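Local coordinates for protein HAT1-interacting factor 1 (Saccharomyces cerevisiae, PDB 4NQ0) that chaperones histones H3 and H4 within the nuclear histone acetyltransferase B complex, also binds H2A-H2B, and takes part in chromatin assembly and telomere silencing, at residues L210-L214 with V238-M242; M22-V26 with L57-L63; F38-A42 with A70-M74; Y203-L207 with I245-M251. The contacts are given in a common frame with arbitrary orientation. Residues are numbered along the deposited sequence.

Contact 1: L210-L214 with V238-M242; sequences LAQAL and VYILM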
loop_
_atom_site.group_PDB
_atom_site.type_symbol
_atom_site.label_atom_id
_atom_site.label_comp_id
_atom_site.label_asym_id
_atom_site.label_seq_id
_atom_site.Cartn_x
_atom_site.Cartn_y
_atom_site.Cartn_z
ATOM N N LEU A 210 2.413 6.736 5.918
ATOM C CA LEU A 210 2.211 6.375 4.512
ATOM C C LEU A 210 1.447 7.457 3.740
ATOM O O LEU A 210 1.754 7.703 2.560
ATOM C CB LEU A 210 1.529 5.013 4.389
ATOM C CG LEU A 210 2.382 3.826 4.810
ATOM C CD1 LEU A 210 1.534 2.569 5.018
ATOM C CD2 LEU A 210 3.491 3.568 3.780
ATOM N N ALA A 211 0.482 8.130 4.390
ATOM C CA ALA A 211 -0.215 9.251 3.739
ATOM C C ALA A 211 0.811 10.272 3.270
ATOM O O ALA A 211 0.711 10.818 2.172
ATOM C CB ALA A 211 -1.257 9.913 4.677
ATOM N N GLN A 212 1.825 10.498 4.095
ATOM C CA GLN A 212 2.904 11.406 3.735
ATOM C C GLN A 212 3.844 10.839 2.669
ATOM O O GLN A 212 4.368 11.590 1.854
ATOM C CB GLN A 212 3.671 11.827 4.990
ATOM C CG GLN A 212 2.788 12.621 5.970
ATOM C CD GLN A 212 3.451 12.843 7.299
ATOM O OE1 GLN A 212 4.246 13.767 7.448
ATOM N NE2 GLN A 212 3.121 12.006 8.288
ATOM N N ALA A 213 4.074 9.531 2.665
ATOM C CA ALA A 213 4.798 8.911 1.539
ATOM C C ALA A 213 4.090 9.187 0.206
ATOM O O ALA A 213 4.741 9.549 -0.790
ATOM C CB ALA A 213 4.970 7.420 1.749
ATOM N N LEU A 214 2.767 9.031 0.207
ATOM C CA LEU A 214 1.946 9.275 -0.976
ATOM C C LEU A 214 2.088 10.709 -1.419
ATOM O O LEU A 214 2.264 10.993 -2.593
ATOM C CB LEU A 214 0.461 9.038 -0.686
ATOM C CG LEU A 214 -0.089 7.624 -0.682
ATOM C CD1 LEU A 214 -1.549 7.679 -0.241
ATOM C CD2 LEU A 214 0.043 6.969 -2.061
ATOM N N VAL A 238 2.627 1.570 -1.972
ATOM C CA VAL A 238 2.199 2.218 -0.737
ATOM C C VAL A 238 0.753 1.862 -0.413
ATOM O O VAL A 238 0.417 1.611 0.762
ATOM C CB VAL A 238 2.372 3.739 -0.789
ATOM C CG1 VAL A 238 1.677 4.413 0.419
ATOM C CG2 VAL A 238 3.865 4.083 -0.842
ATOM N N TYR A 239 -0.098 1.829 -1.437
ATOM C CA TYR A 239 -1.511 1.508 -1.228
ATOM C C TYR A 239 -1.675 0.070 -0.747
ATOM O O TYR A 239 -2.508 -0.191 0.121
ATOM C CB TYR A 239 -2.361 1.783 -2.483
ATOM C CG TYR A 239 -2.793 3.227 -2.636
ATOM C CD1 TYR A 239 -3.457 3.889 -1.608
ATOM C CD2 TYR A 239 -2.561 3.926 -3.815
ATOM C CE1 TYR A 239 -3.866 5.209 -1.740
ATOM C CE2 TYR A 239 -2.959 5.243 -3.958
ATOM C CZ TYR A 239 -3.603 5.878 -2.920
ATOM O OH TYR A 239 -3.987 7.168 -3.078
ATOM N N ILE A 240 -0.885 -0.857 -1.288
ATOM C CA ILE A 240 -0.887 -2.239 -0.797
ATOM C C ILE A 240 -0.511 -2.284 0.686
ATOM O O ILE A 240 -1.170 -2.961 1.479
ATOM C CB ILE A 240 0.072 -3.176 -1.594
ATOM C CG1 ILE A 240 -0.373 -3.345 -3.059
ATOM C CG2 ILE A 240 0.164 -4.548 -0.920
ATOM C CD1 ILE A 240 -1.745 -4.015 -3.256
ATOM N N LEU A 241 0.537 -1.569 1.069
ATOM C CA LEU A 241 0.955 -1.529 2.476
ATOM C C LEU A 241 -0.142 -0.930 3.355
ATOM O O LEU A 241 -0.435 -1.459 4.413
ATOM C CB LEU A 241 2.235 -0.700 2.656
ATOM C CG LEU A 241 3.402 -1.296 3.444
ATOM C CD1 LEU A 241 4.476 -0.197 3.643
ATOM C CD2 LEU A 241 3.006 -1.917 4.794
ATOM N N MET A 242 -0.727 0.181 2.922
ATOM C CA MET A 242 -1.862 0.766 3.631
ATOM C C MET A 242 -2.966 -0.272 3.813
ATOM O O MET A 242 -3.489 -0.438 4.903
ATOM C CB MET A 242 -2.415 1.966 2.880
ATOM C CG MET A 242 -1.569 3.207 2.997
ATOM S SD MET A 242 -2.374 4.527 2.104
ATOM C CE MET A 242 -1.407 5.923 2.641
#
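This is a buried, essentially apolar helix-helix interface near the centre of the chain, where helix 202-218, closing the predicted repeat TPR 1, packs on helix 229-248, which opens TPR 2. The two segments run antiparallel, at 165°, with axes 10.2 Å apart, and their nearest backbone point is Leu-210 beside Val-238, with CA atoms 6.7 Å apart. Leu-210 and Leu-214, one helical turn apart, turn the same way and receive Val-238 between them: Val-238 CG1 lies 3.9 Å from Leu-210 CD2 and 3.8 Å from Leu-214 CG. Met-242, a turn on from Val-238, reaches across with an extended m, t, t side chain. Its CE methyl ends against the opposite helix, 3.4 Å from Leu-214 CD1, 3.5 Å from Leu-210 CB and 3.4 Å from the backbone atom Ala-211 N. Leu-241 adds a contact from its CD1 to Leu-210 CD2 at 3.9 Å. Tyr-239 begins by pointing away, yet its ring swings back so that Leu-214 CD2 sits over its face, a CH-pi contact 4.1 Å from the centroid and 20° off the ring normal; its OH is hydrogen-bonded to Asp-180. Helix 61-77 covers one flank, with Ala-68 on Leu-210, Thr-65 on Ala-213 and Gln-69 on Leu-241, while His-258 and Ala-262 of helix 252-266 pack against Tyr-239.

Contact 2: M22-V26 with L57-L63; sequences MERQV and LLPDPEL
Segment 22-26 is one regular turn in the middle of helix 14-34, closed by Val-26 N to Met-22 O at 3.0 Å; residues 57-60 are extended and lead into the first turn of helix 61-77. Nearest CA pairs are Met-22 with Asp-60 (7.6 Å) and Val-26 with Leu-63 (6.0 Å). Met-22, in t, t, p, points straight across: its CG lies 3.8 Å from Leu-63 CD1, its CE 4.2 Å from Leu-57 CD2, and its SD accepts a weak hydrogen bond from Asp-60 N at 3.4 Å. Such packing of helix 14-34 on the start of helix 61-77, with helix 38-51 between them in sequence, is consistent with the first helices of successive repeats in a TPR superhelix. Glu-23 starts away but curls back (m, m), bringing OE1 within 3.0 Å of Asp-60 OD2, two acceptors with like charges. Asp-60 (chi1 t) is the N-cap, its OD1 accepting from Glu-62 N at 2.8 Å. Val-26 (chi1 t) rests on the first turn of the new helix, with CG1 3.8 Å from Glu-62 CB and CG2 3.7 Å from Leu-63 CD2, where Leu-63 is m, t. The Glu-62 carboxylate forms a salt bridge with Lys-30.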
loop_
_atom_site.group_PDB
_atom_site.type_symbol
_atom_site.label_atom_id
_atom_site.label_comp_id
_atom_site.label_asym_id
_atom_site.label_seq_id
_atom_site.Cartn_x
_atom_site.Cartn_y
_atom_site.Cartn_z
ATOM N N MET A 22 21.103 11.936 4.513
ATOM C CA MET A 22 19.750 11.355 4.456
ATOM C C MET A 22 19.717 10.049 3.661
ATOM O O MET A 22 19.112 9.069 4.094
ATOM C CB MET A 22 18.774 12.365 3.845
ATOM C CG MET A 22 17.371 11.828 3.628
ATOM S SD MET A 22 16.181 13.109 3.206
ATOM C CE MET A 22 16.678 13.596 1.557
ATOM N N GLU A 23 20.374 10.034 2.507
ATOM C CA GLU A 23 20.466 8.811 1.710
ATOM C C GLU A 23 21.166 7.684 2.463
ATOM O O GLU A 23 20.757 6.536 2.366
ATOM C CB GLU A 23 21.159 9.072 0.363
ATOM C CG GLU A 23 20.362 9.966 -0.592
ATOM C CD GLU A 23 18.863 9.647 -0.604
ATOM O OE1 GLU A 23 18.495 8.480 -0.862
ATOM O OE2 GLU A 23 18.045 10.564 -0.345
ATOM N N ARG A 24 22.199 7.998 3.237
ATOM C CA ARG A 24 22.869 6.959 4.011
ATOM C C ARG A 24 21.939 6.421 5.101
ATOM O O ARG A 24 21.862 5.215 5.323
ATOM C CB ARG A 24 24.166 7.482 4.619
ATOM C CG ARG A 24 25.094 6.364 5.105
ATOM C CD ARG A 24 26.353 6.903 5.772
ATOM N NE ARG A 24 27.009 7.919 4.951
ATOM C CZ ARG A 24 27.053 9.225 5.221
ATOM N NH1 ARG A 24 27.687 10.040 4.386
ATOM N NH2 ARG A 24 26.485 9.731 6.316
ATOM N N GLN A 25 21.214 7.320 5.764
ATOM C CA GLN A 25 20.271 6.926 6.821
ATOM C C GLN A 25 19.135 6.020 6.319
ATOM O O GLN A 25 18.752 5.067 7.003
ATOM C CB GLN A 25 19.693 8.163 7.510
ATOM C CG GLN A 25 20.718 9.035 8.252
ATOM C CD GLN A 25 21.825 8.225 8.898
ATOM O OE1 GLN A 25 21.585 7.400 9.794
ATOM N NE2 GLN A 25 23.043 8.445 8.441
ATOM N N VAL A 26 18.604 6.325 5.136
ATOM C CA VAL A 26 17.617 5.472 4.466
ATOM C C VAL A 26 18.175 4.053 4.258
ATOM O O VAL A 26 17.518 3.072 4.581
ATOM C CB VAL A 26 17.186 6.075 3.099
ATOM C CG1 VAL A 26 16.493 5.018 2.213
ATOM C CG2 VAL A 26 16.290 7.279 3.310
ATOM N N LEU A 57 13.985 21.494 1.421
ATOM C CA LEU A 57 14.427 20.147 1.058
ATOM C C LEU A 57 13.402 19.085 1.396
ATOM O O LEU A 57 13.210 18.758 2.559
ATOM C CB LEU A 57 15.734 19.785 1.752
ATOM C CG LEU A 57 16.244 18.425 1.261
ATOM C CD1 LEU A 57 17.094 18.608 0.001
ATOM C CD2 LEU A 57 17.006 17.703 2.356
ATOM N N LEU A 58 12.790 18.508 0.372
ATOM C CA LEU A 58 11.803 17.456 0.575
ATOM C C LEU A 58 12.494 16.173 0.999
ATOM O O LEU A 58 13.415 15.727 0.330
ATOM C CB LEU A 58 11.003 17.225 -0.705
ATOM C CG LEU A 58 9.663 17.964 -0.838
ATOM C CD1 LEU A 58 9.603 19.208 0.045
ATOM C CD2 LEU A 58 9.392 18.306 -2.307
ATOM N N PRO A 59 12.044 15.563 2.108
ATOM C CA PRO A 59 12.685 14.345 2.563
ATOM C C PRO A 59 12.378 13.165 1.654
ATOM O O PRO A 59 11.411 13.197 0.887
ATOM C CB PRO A 59 12.081 14.128 3.945
ATOM C CG PRO A 59 10.796 14.742 3.883
ATOM C CD PRO A 59 10.906 15.921 2.964
ATOM N N ASP A 60 13.222 12.146 1.738
ATOM C CA ASP A 60 13.082 10.939 0.939
ATOM C C ASP A 60 11.820 10.214 1.402
ATOM O O ASP A 60 11.667 9.964 2.587
ATOM C CB ASP A 60 14.324 10.067 1.140
ATOM C CG ASP A 60 14.391 8.885 0.180
ATOM O OD1 ASP A 60 13.344 8.273 -0.108
ATOM O OD2 ASP A 60 15.516 8.565 -0.287
ATOM N N PRO A 61 10.900 9.895 0.472
ATOM C CA PRO A 61 9.689 9.155 0.870
ATOM C C PRO A 61 9.982 7.812 1.553
ATOM O O PRO A 61 9.165 7.337 2.344
ATOM C CB PRO A 61 8.937 8.939 -0.447
ATOM C CG PRO A 61 9.855 9.415 -1.540
ATOM C CD PRO A 61 10.909 10.251 -0.958
ATOM N N GLU A 62 11.127 7.199 1.249
ATOM C CA GLU A 62 11.533 5.970 1.938
ATOM C C GLU A 62 11.664 6.114 3.451
ATOM O O GLU A 62 11.470 5.144 4.170
ATOM C CB GLU A 62 12.858 5.459 1.394
ATOM C CG GLU A 62 12.829 5.046 -0.042
ATOM C CD GLU A 62 12.782 3.556 -0.182
ATOM O OE1 GLU A 62 13.859 2.964 -0.423
ATOM O OE2 GLU A 62 11.677 2.975 -0.013
ATOM N N LEU A 63 12.004 7.310 3.942
ATOM C CA LEU A 63 12.037 7.544 5.381
ATOM C C LEU A 63 10.662 7.302 5.995
ATOM O O LEU A 63 10.552 6.744 7.082
ATOM C CB LEU A 63 12.515 8.960 5.715
ATOM C CG LEU A 63 14.005 9.229 5.451
ATOM C CD1 LEU A 63 14.281 10.708 5.447
ATOM C CD2 LEU A 63 14.889 8.523 6.466
#

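Contact 3: F38-A42 with A70-M74; sequences FLEAA and AVYNM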
loop_
_atom_site.group_PDB
_atom_site.type_symbol
_atom_site.label_atom_id
_atom_site.label_comp_id
_atom_site.label_asym_id
_atom_site.label_seq_id
_atom_site.Cartn_x
_atom_site.Cartn_y
_atom_site.Cartn_z
ATOM N N PHE A 38 13.086 -3.652 14.143
ATOM C CA PHE A 38 12.005 -2.718 13.807
ATOM C C PHE A 38 12.033 -1.418 14.598
ATOM O O PHE A 38 11.881 -0.342 14.028
ATOM C CB PHE A 38 10.655 -3.392 14.015
ATOM C CG PHE A 38 10.445 -4.610 13.159
ATOM C CD1 PHE A 38 10.570 -4.532 11.777
ATOM C CD2 PHE A 38 10.105 -5.828 13.730
ATOM C CE1 PHE A 38 10.372 -5.650 10.975
ATOM C CE2 PHE A 38 9.906 -6.953 12.932
ATOM C CZ PHE A 38 10.038 -6.857 11.551
ATOM N N LEU A 39 12.195 -1.520 15.908
ATOM C CA LEU A 39 12.322 -0.340 16.746
ATOM C C LEU A 39 13.514 0.485 16.264
ATOM O O LEU A 39 13.437 1.710 16.171
ATOM C CB LEU A 39 12.496 -0.741 18.209
ATOM C CG LEU A 39 12.783 0.362 19.234
ATOM C CD1 LEU A 39 11.667 1.396 19.269
ATOM C CD2 LEU A 39 13.005 -0.254 20.612
ATOM N N GLU A 40 14.592 -0.209 15.919
ATOM C CA GLU A 40 15.839 0.420 15.529
ATOM C C GLU A 40 15.749 1.117 14.162
ATOM O O GLU A 40 16.284 2.205 13.988
ATOM C CB GLU A 40 16.967 -0.611 15.534
ATOM C CG GLU A 40 17.305 -1.180 16.929
ATOM C CD GLU A 40 16.531 -2.463 17.304
ATOM O OE1 GLU A 40 15.510 -2.812 16.646
ATOM O OE2 GLU A 40 16.958 -3.126 18.281
ATOM N N ALA A 41 15.070 0.486 13.205
ATOM C CA ALA A 41 14.827 1.094 11.883
ATOM C C ALA A 41 13.903 2.308 12.010
ATOM O O ALA A 41 14.138 3.343 11.389
ATOM C CB ALA A 41 14.239 0.068 10.920
ATOM N N ALA A 42 12.868 2.181 12.839
ATOM C CA ALA A 42 11.940 3.283 13.093
ATOM C C ALA A 42 12.634 4.483 13.751
ATOM O O ALA A 42 12.482 5.633 13.294
ATOM C CB ALA A 42 10.782 2.806 13.949
ATOM N N ALA A 70 8.219 -0.284 9.915
ATOM C CA ALA A 70 8.856 -0.585 11.193
ATOM C C ALA A 70 7.835 -0.575 12.314
ATOM O O ALA A 70 7.748 -1.526 13.096
ATOM C CB ALA A 70 9.972 0.407 11.488
ATOM N N VAL A 71 7.047 0.496 12.371
ATOM C CA VAL A 71 6.094 0.688 13.449
ATOM C C VAL A 71 4.918 -0.289 13.336
ATOM O O VAL A 71 4.427 -0.793 14.341
ATOM C CB VAL A 71 5.607 2.153 13.497
ATOM C CG1 VAL A 71 4.529 2.322 14.528
ATOM C CG2 VAL A 71 6.782 3.083 13.801
ATOM N N TYR A 72 4.480 -0.570 12.116
ATOM C CA TYR A 72 3.454 -1.588 11.900
ATOM C C TYR A 72 3.900 -2.927 12.491
ATOM O O TYR A 72 3.176 -3.546 13.270
ATOM C CB TYR A 72 3.148 -1.739 10.401
ATOM C CG TYR A 72 2.344 -2.973 10.042
ATOM C CD1 TYR A 72 1.117 -3.224 10.642
ATOM C CD2 TYR A 72 2.803 -3.877 9.088
ATOM C CE1 TYR A 72 0.371 -4.349 10.308
ATOM C CE2 TYR A 72 2.068 -5.001 8.749
ATOM C CZ TYR A 72 0.850 -5.231 9.362
ATOM O OH TYR A 72 0.114 -6.348 9.033
ATOM N N ASN A 73 5.102 -3.356 12.125
ATOM C CA ASN A 73 5.637 -4.634 12.598
ATOM C C ASN A 73 5.888 -4.704 14.104
ATOM O O ASN A 73 5.872 -5.793 14.683
ATOM C CB ASN A 73 6.901 -4.999 11.825
ATOM C CG ASN A 73 6.596 -5.792 10.580
ATOM O OD1 ASN A 73 6.140 -6.931 10.668
ATOM N ND2 ASN A 73 6.838 -5.199 9.409
ATOM N N MET A 74 6.119 -3.546 14.723
ATOM C CA MET A 74 6.227 -3.445 16.174
ATOM C C MET A 74 4.893 -3.795 16.819
ATOM O O MET A 74 4.852 -4.467 17.853
ATOM C CB MET A 74 6.644 -2.028 16.609
ATOM C CG MET A 74 8.136 -1.722 16.492
ATOM S SD MET A 74 8.512 0.048 16.671
ATOM C CE MET A 74 7.897 0.374 18.326
#
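Phe-38 lays its ring face over the Asn-73 side chain, whose CB sits 3.5 Å from the ring centroid and only 4° off the normal, a nearly centred CH-pi contact. It joins the start of helix 38-51 to helix 61-77, neighbours in the helical array of this TPR-type fold. The segments are antiparallel at 152°, and their axes come within 8.4 Å, a close approach made possible by small residues: the CA atoms of Phe-38 and Ala-70 are just 4.6 Å apart, and Ala-42 CB meets Ala-70 CB at 3.5 Å. Around this alanine centre Met-74 fills the side toward the C-terminal end of its segment, its CG 3.9 Å from Phe-38 CB and its CE 4.0 Å from Leu-39 CD1. Phe-198, from a loop, packs on Leu-39, Ala-42 and Met-74 together, covering the seam. At the tightest point the Ala-70 CB methyl lies 3.3 Å from Phe-38 O, a carbonyl that also accepts the helical hydrogen bond from Ala-42 N at 3.0 Å.

Contact 4: Y203-L207 with I245-M251; sequences YENAL and IEREAEM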
loop_
_atom_site.group_PDB
_atom_site.type_symbol
_atom_site.label_atom_id
_atom_site.label_comp_id
_atom_site.label_asym_id
_atom_site.label_seq_id
_atom_site.Cartn_x
_atom_site.Cartn_y
_atom_site.Cartn_z
ATOM N N TYR A 203 -0.877 1.436 14.475
ATOM C CA TYR A 203 -1.529 1.241 13.173
ATOM C C TYR A 203 -1.887 2.593 12.561
ATOM O O TYR A 203 -1.551 2.870 11.408
ATOM C CB TYR A 203 -2.799 0.378 13.296
ATOM C CG TYR A 203 -2.566 -1.076 13.667
ATOM C CD1 TYR A 203 -1.580 -1.826 13.037
ATOM C CD2 TYR A 203 -3.349 -1.706 14.631
ATOM C CE1 TYR A 203 -1.369 -3.167 13.365
ATOM C CE2 TYR A 203 -3.144 -3.044 14.968
ATOM C CZ TYR A 203 -2.158 -3.766 14.326
ATOM O OH TYR A 203 -1.937 -5.083 14.646
ATOM N N GLU A 204 -2.549 3.434 13.349
ATOM C CA GLU A 204 -2.925 4.761 12.911
ATOM C C GLU A 204 -1.681 5.532 12.493
ATOM O O GLU A 204 -1.663 6.181 11.446
ATOM C CB GLU A 204 -3.654 5.498 14.038
ATOM C CG GLU A 204 -4.137 6.907 13.680
ATOM C CD GLU A 204 -4.677 7.689 14.870
ATOM O OE1 GLU A 204 -4.453 7.287 16.032
ATOM O OE2 GLU A 204 -5.328 8.726 14.644
ATOM N N ASN A 205 -0.642 5.444 13.323
ATOM C CA ASN A 205 0.633 6.127 13.061
ATOM C C ASN A 205 1.262 5.711 11.735
ATOM O O ASN A 205 1.658 6.557 10.938
ATOM C CB ASN A 205 1.613 5.877 14.211
ATOM C CG ASN A 205 1.130 6.473 15.538
ATOM O OD1 ASN A 205 0.156 7.225 15.580
ATOM N ND2 ASN A 205 1.809 6.129 16.617
ATOM N N ALA A 206 1.343 4.407 11.505
ATOM C CA ALA A 206 1.922 3.877 10.260
ATOM C C ALA A 206 1.167 4.403 9.026
ATOM O O ALA A 206 1.774 4.825 8.029
ATOM C CB ALA A 206 1.909 2.376 10.291
ATOM N N LEU A 207 -0.163 4.391 9.119
ATOM C CA LEU A 207 -1.029 4.902 8.043
ATOM C C LEU A 207 -0.795 6.385 7.752
ATOM O O LEU A 207 -0.774 6.787 6.596
ATOM C CB LEU A 207 -2.507 4.678 8.394
ATOM C CG LEU A 207 -2.998 3.248 8.236
ATOM C CD1 LEU A 207 -4.467 3.142 8.667
ATOM C CD2 LEU A 207 -2.795 2.789 6.776
ATOM N N ILE A 245 -1.998 -3.014 6.423
ATOM C CA ILE A 245 -2.134 -2.488 7.792
ATOM C C ILE A 245 -3.603 -2.378 8.209
ATOM O O ILE A 245 -3.990 -2.807 9.299
ATOM C CB ILE A 245 -1.469 -1.109 7.932
ATOM C CG1 ILE A 245 0.046 -1.224 7.775
ATOM C CG2 ILE A 245 -1.805 -0.476 9.295
ATOM C CD1 ILE A 245 0.750 0.113 7.612
ATOM N N GLU A 246 -4.423 -1.813 7.330
ATOM C CA GLU A 246 -5.847 -1.657 7.619
ATOM C C GLU A 246 -6.518 -3.015 7.801
ATOM O O GLU A 246 -7.336 -3.177 8.691
ATOM C CB GLU A 246 -6.533 -0.842 6.522
ATOM C CG GLU A 246 -6.093 0.609 6.504
ATOM C CD GLU A 246 -6.495 1.355 5.252
ATOM O OE1 GLU A 246 -6.497 0.756 4.147
ATOM O OE2 GLU A 246 -6.807 2.556 5.375
ATOM N N ARG A 247 -6.154 -3.988 6.973
ATOM C CA ARG A 247 -6.626 -5.367 7.138
ATOM C C ARG A 247 -6.241 -5.918 8.517
ATOM O O ARG A 247 -7.080 -6.456 9.247
ATOM C CB ARG A 247 -6.054 -6.266 6.035
ATOM C CG ARG A 247 -6.645 -7.672 6.000
ATOM C CD ARG A 247 -6.090 -8.518 4.867
ATOM N NE ARG A 247 -4.626 -8.621 4.900
ATOM C CZ ARG A 247 -3.904 -9.451 4.145
ATOM N NH1 ARG A 247 -2.576 -9.450 4.255
ATOM N NH2 ARG A 247 -4.490 -10.290 3.294
ATOM N N GLU A 248 -4.973 -5.761 8.879
ATOM C CA GLU A 248 -4.505 -6.179 10.198
ATOM C C GLU A 248 -5.277 -5.471 11.310
ATOM O O GLU A 248 -5.570 -6.072 12.345
ATOM C CB GLU A 248 -3.003 -5.905 10.352
ATOM C CG GLU A 248 -2.378 -6.526 11.601
ATOM C CD GLU A 248 -2.446 -8.041 11.598
ATOM O OE1 GLU A 248 -2.266 -8.647 10.517
ATOM O OE2 GLU A 248 -2.679 -8.628 12.681
ATOM N N ALA A 249 -5.616 -4.200 11.097
ATOM C CA ALA A 249 -6.366 -3.425 12.091
ATOM C C ALA A 249 -7.881 -3.647 12.011
ATOM O O ALA A 249 -8.636 -2.939 12.674
ATOM C CB ALA A 249 -6.046 -1.929 11.955
ATOM N N GLU A 250 -8.304 -4.609 11.188
ATOM C CA GLU A 250 -9.709 -4.982 10.994
ATOM C C GLU A 250 -10.581 -3.917 10.321
ATOM O O GLU A 250 -11.808 -3.978 10.392
ATOM C CB GLU A 250 -10.343 -5.440 12.315
ATOM C CG GLU A 250 -9.849 -6.797 12.780
ATOM C CD GLU A 250 -10.530 -7.242 14.059
ATOM O OE1 GLU A 250 -10.448 -6.509 15.068
ATOM O OE2 GLU A 250 -11.156 -8.320 14.046
ATOM N N MET A 251 -9.948 -2.965 9.640
ATOM C CA MET A 251 -10.668 -1.999 8.823
ATOM C C MET A 251 -10.732 -2.534 7.396
ATOM O O MET A 251 -10.058 -2.038 6.500
ATOM C CB MET A 251 -9.969 -0.645 8.882
ATOM C CG MET A 251 -9.809 -0.149 10.299
ATOM S SD MET A 251 -8.937 1.402 10.411
ATOM C CE MET A 251 -7.289 0.873 10.024
#
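Three side chains of helix 202-218, in predicted TPR 1, meet the C-terminal end of helix 229-248, the first helix of predicted TPR 2; from Glu-248 onward the chain belongs to the region that interacts with dimeric H2A-H2B. Tyr-203, with chi1 m, places its ring along the last turn: CD1 is 4.0 Å from Ile-245 CG2, CD2 is 3.8 Å from Ala-249 CB in an off-centre CH-pi contact, and OH reaches 3.4 Å from Glu-248 CG. Ile-245 (m, t) divides its branches, CD1 meeting Ala-206 CB at 3.7 Å and CG2 lying 4.1 Å from Leu-207 CG. Leu-207 (m, t) sends CD1 to Glu-246 CG at 3.7 Å and to Met-251 CE at 3.9 Å. A Schellman motif, with Glu-250 at phi 67° and Met-251 N bonded to Glu-246 O (2.8 Å), ends the helix and brings Met-251 back beside Leu-207. Tyr-72 of helix 61-77 packs on Tyr-203, Ile-245 and Glu-248, while on helix 252-266 Arg-254 and His-258 hold the Glu-246 carboxylate.

Contacts 1 and 4 join the same two helices, 202-218 and 229-248. Contact 1 is the buried core of the pair, built mainly from leucine, valine and methionine side chains with one tyrosine ring; contact 4, centred about 11 Å away, is partly exposed and mixes apolar packing with the stems of glutamates. They meet where Leu-210 CD1 lies 3.7 Å from Ile-245 CD1. Contacts 2 and 3 share helix 61-77, gripped at its start by helix 14-34 and farther along by helix 38-51; both are more peripheral, and contact 2 alone brings like charges together. Helix 61-77 bridges the two pairs: Pro-61 touches Ala-213 of contact 1, and Tyr-72, in the 70-74 segment, packs against contact 4.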